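Local coordinates for protein phosphoribosylaminoimidazole carboxylase, ATPase subunit (Thermus thermophilus, PDB 3AW8) that probably catalyses the ATP-dependent carboxylation of 5-aminoimidazole ribonucleotide with bicarbonate to N5-carboxyaminoimidazole ribonucleotide in purine biosynthesis, at residues 192-197 with 292-297. Residues are numbered along the deposited sequence; the frame is centred on the assembly and turned at random.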
ATOM      1  N   GLU A 192      12.558 -21.429  -0.537  1.00 51.82           N
ATOM      2  CA  GLU A 192      13.021 -20.380  -1.444  1.00 50.99           C
ATOM      3  C   GLU A 192      13.555 -19.215  -0.623  1.00 49.88           C
ATOM      4  O   GLU A 192      13.156 -19.032   0.526  1.00 51.45           O
ATOM      5  CB  GLU A 192      11.871 -19.901  -2.335  1.00 49.32           C
ATOM      6  CG  GLU A 192      12.154 -18.615  -3.107  1.00 48.38           C
ATOM      7  CD  GLU A 192      10.951 -18.157  -3.916  1.00 50.12           C
ATOM      8  OE1 GLU A 192       9.832 -18.636  -3.628  1.00 51.54           O
ATOM      9  OE2 GLU A 192      11.116 -17.315  -4.828  1.00 47.65           O
ATOM     10  N   VAL A 193      14.461 -18.437  -1.201  1.00 48.53           N
ATOM     11  CA  VAL A 193      15.027 -17.294  -0.492  1.00 48.36           C
ATOM     12  C   VAL A 193      15.100 -16.074  -1.400  1.00 49.09           C
ATOM     13  O   VAL A 193      14.877 -16.174  -2.609  1.00 48.52           O
ATOM     14  CB  VAL A 193      16.448 -17.599   0.052  1.00 48.61           C
ATOM     15  CG1 VAL A 193      16.410 -18.820   0.964  1.00 46.70           C
ATOM     16  CG2 VAL A 193      17.415 -17.803  -1.099  1.00 46.48           C
ATOM     17  N   ALA A 194      15.412 -14.926  -0.805  1.00 48.54           N
ATOM     18  CA  ALA A 194      15.510 -13.667  -1.536  1.00 47.82           C
ATOM     19  C   ALA A 194      16.269 -12.667  -0.679  1.00 46.64           C
ATOM     20  O   ALA A 194      16.272 -12.788   0.543  1.00 47.18           O
ATOM     21  CB  ALA A 194      14.122 -13.142  -1.848  1.00 47.94           C
ATOM     22  N   PHE A 195      16.901 -11.682  -1.310  1.00 45.25           N
ATOM     23  CA  PHE A 195      17.678 -10.689  -0.570  1.00 46.56           C
ATOM     24  C   PHE A 195      17.452  -9.283  -1.107  1.00 47.82           C
ATOM     25  O   PHE A 195      17.342  -9.084  -2.322  1.00 48.97           O
ATOM     26  CB  PHE A 195      19.170 -11.038  -0.654  1.00 46.65           C
ATOM     27  CG  PHE A 195      19.481 -12.451  -0.242  1.00 48.01           C
ATOM     28  CD1 PHE A 195      19.863 -12.744   1.063  1.00 48.16           C
ATOM     29  CD2 PHE A 195      19.309 -13.503  -1.140  1.00 46.06           C
ATOM     30  CE1 PHE A 195      20.065 -14.065   1.467  1.00 48.22           C
ATOM     31  CE2 PHE A 195      19.506 -14.822  -0.741  1.00 47.00           C
ATOM     32  CZ  PHE A 195      19.883 -15.104   0.565  1.00 46.72           C
ATOM     33  N   TYR A 196      17.378  -8.310  -0.201  1.00 46.73           N
ATOM     34  CA  TYR A 196      17.176  -6.912  -0.577  1.00 47.08           C
ATOM     35  C   TYR A 196      18.532  -6.254  -0.694  1.00 46.97           C
ATOM     36  O   TYR A 196      19.515  -6.748  -0.154  1.00 47.86           O
ATOM     37  CB  TYR A 196      16.369  -6.158   0.498  1.00 45.08           C
ATOM     38  CG  TYR A 196      14.896  -6.452   0.492  1.00 45.06           C
ATOM     39  CD1 TYR A 196      14.021  -5.726  -0.322  1.00 44.97           C
ATOM     40  CD2 TYR A 196      14.376  -7.507   1.246  1.00 43.80           C
ATOM     41  CE1 TYR A 196      12.656  -6.055  -0.388  1.00 42.56           C
ATOM     42  CE2 TYR A 196      13.027  -7.844   1.185  1.00 41.81           C
ATOM     43  CZ  TYR A 196      12.176  -7.121   0.364  1.00 42.03           C
ATOM     44  OH  TYR A 196      10.869  -7.517   0.250  1.00 38.69           O
ATOM     45  N   PRO A 197      18.610  -5.127  -1.406  1.00 47.75           N
ATOM     46  CA  PRO A 197      19.911  -4.469  -1.515  1.00 48.60           C
ATOM     47  C   PRO A 197      20.368  -4.123  -0.099  1.00 49.26           C
ATOM     48  O   PRO A 197      19.540  -3.982   0.798  1.00 50.94           O
ATOM     49  CB  PRO A 197      19.592  -3.216  -2.326  1.00 47.60           C
ATOM     50  CG  PRO A 197      18.456  -3.661  -3.192  1.00 48.49           C
ATOM     51  CD  PRO A 197      17.603  -4.454  -2.243  1.00 47.80           C
ATOM     52  N   GLY A 292       8.224 -12.499  -3.605  1.00 51.01           N
ATOM     53  CA  GLY A 292       8.187 -11.482  -4.634  1.00 49.28           C
ATOM     54  C   GLY A 292       9.560 -10.889  -4.862  1.00 50.31           C
ATOM     55  O   GLY A 292      10.449 -10.984  -4.010  1.00 49.71           O
ATOM     56  N   SER A 293       9.730 -10.277  -6.027  1.00 50.57           N
ATOM     57  CA  SER A 293      10.987  -9.653  -6.396  1.00 51.00           C
ATOM     58  C   SER A 293      11.405  -8.593  -5.381  1.00 51.78           C
ATOM     59  O   SER A 293      10.572  -7.843  -4.863  1.00 50.82           O
ATOM     60  CB  SER A 293      10.860  -9.019  -7.784  1.00 51.56           C
ATOM     61  OG  SER A 293      12.040  -8.315  -8.126  1.00 53.92           O
ATOM     62  N   THR A 294      12.704  -8.537  -5.104  1.00 50.97           N
ATOM     63  CA  THR A 294      13.242  -7.569  -4.163  1.00 51.40           C
ATOM     64  C   THR A 294      13.967  -6.438  -4.890  1.00 50.96           C
ATOM     65  O   THR A 294      14.598  -5.586  -4.261  1.00 50.40           O
ATOM     66  CB  THR A 294      14.223  -8.234  -3.197  1.00 51.14           C
ATOM     67  OG1 THR A 294      15.155  -9.020  -3.947  1.00 52.56           O
ATOM     68  CG2 THR A 294      13.485  -9.127  -2.214  1.00 51.60           C
ATOM     69  N   ALA A 295      13.871  -6.424  -6.213  1.00 50.75           N
ATOM     70  CA  ALA A 295      14.535  -5.392  -6.999  1.00 52.71           C
ATOM     71  C   ALA A 295      14.113  -3.988  -6.554  1.00 53.32           C
ATOM     72  O   ALA A 295      12.933  -3.726  -6.327  1.00 54.42           O
ATOM     73  CB  ALA A 295      14.231  -5.594  -8.476  1.00 51.12           C
ATOM     74  N   PRO A 296      15.079  -3.069  -6.411  1.00 54.04           N
ATOM     75  CA  PRO A 296      14.772  -1.699  -5.990  1.00 55.50           C
ATOM     76  C   PRO A 296      14.206  -0.823  -7.099  1.00 57.20           C
ATOM     77  O   PRO A 296      14.508  -1.018  -8.274  1.00 59.34           O
ATOM     78  CB  PRO A 296      16.120  -1.181  -5.498  1.00 54.67           C
ATOM     79  CG  PRO A 296      17.077  -1.878  -6.392  1.00 52.73           C
ATOM     80  CD  PRO A 296      16.534  -3.291  -6.442  1.00 53.04           C
ATOM     81  N   ARG A 297      13.365   0.130  -6.711  1.00 57.84           N
ATOM     82  CA  ARG A 297      12.772   1.071  -7.649  1.00 57.10           C
ATOM     83  C   ARG A 297      13.517   2.371  -7.414  1.00 57.38           C
ATOM     84  O   ARG A 297      13.177   3.138  -6.507  1.00 57.15           O
ATOM     85  CB  ARG A 297      11.283   1.284  -7.360  1.00 58.64           C
ATOM     86  CG  ARG A 297      10.376   0.107  -7.698  1.00 60.63           C
ATOM     87  CD  ARG A 297       8.957   0.405  -7.241  1.00 62.78           C
ATOM     88  NE  ARG A 297       8.041  -0.719  -7.417  1.00 63.79           N
ATOM     89  CZ  ARG A 297       6.859  -0.810  -6.812  1.00 65.83           C
ATOM     90  NH1 ARG A 297       6.080  -1.861  -7.025  1.00 65.55           N
ATOM     91  NH2 ARG A 297       6.460   0.146  -5.977  1.00 66.26           N
TER
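Thr294 meets Phe195 and Tyr196 through the two branches of its side chain: chi1 of 49° sets OG1 between its own backbone N and carbonyl carbon, while CG2 lies anti to that carbon. This joins the start of strand 193-204, in the large antiparallel sheet of this ATP-grasp enzyme, to the loop between helix 278-287 and strand 299-306 of the same sheet. On the Tyr196 side, chi1 of -76° also carries CG anti to the carbonyl carbon. With both groups so placed, Thr294 CG2 makes a CH-pi contact over the centre of the Tyr196 ring, 3.5 Å from its centroid and 12° off the normal. The same methyl, Thr294 CG2, lies 4.1 Å from Ala194 CB. The hydroxyl works separately: Thr294 OG1 donates to Phe195 O at 2.7 Å, approaching from above the carbonyl plane. The phenol is anchored at its far end, where Tyr196 OH is hydrogen-bonded to the backbone O of Thr276. On the loop, Ser293 OG accepts from Ala295 N, an ST turn running from Ser293 to Ala295, with Thr294 between them. Farther along, two prolines pack obliquely, and the closest approach between them is Pro197 CG to Pro296 CD at 3.8 Å.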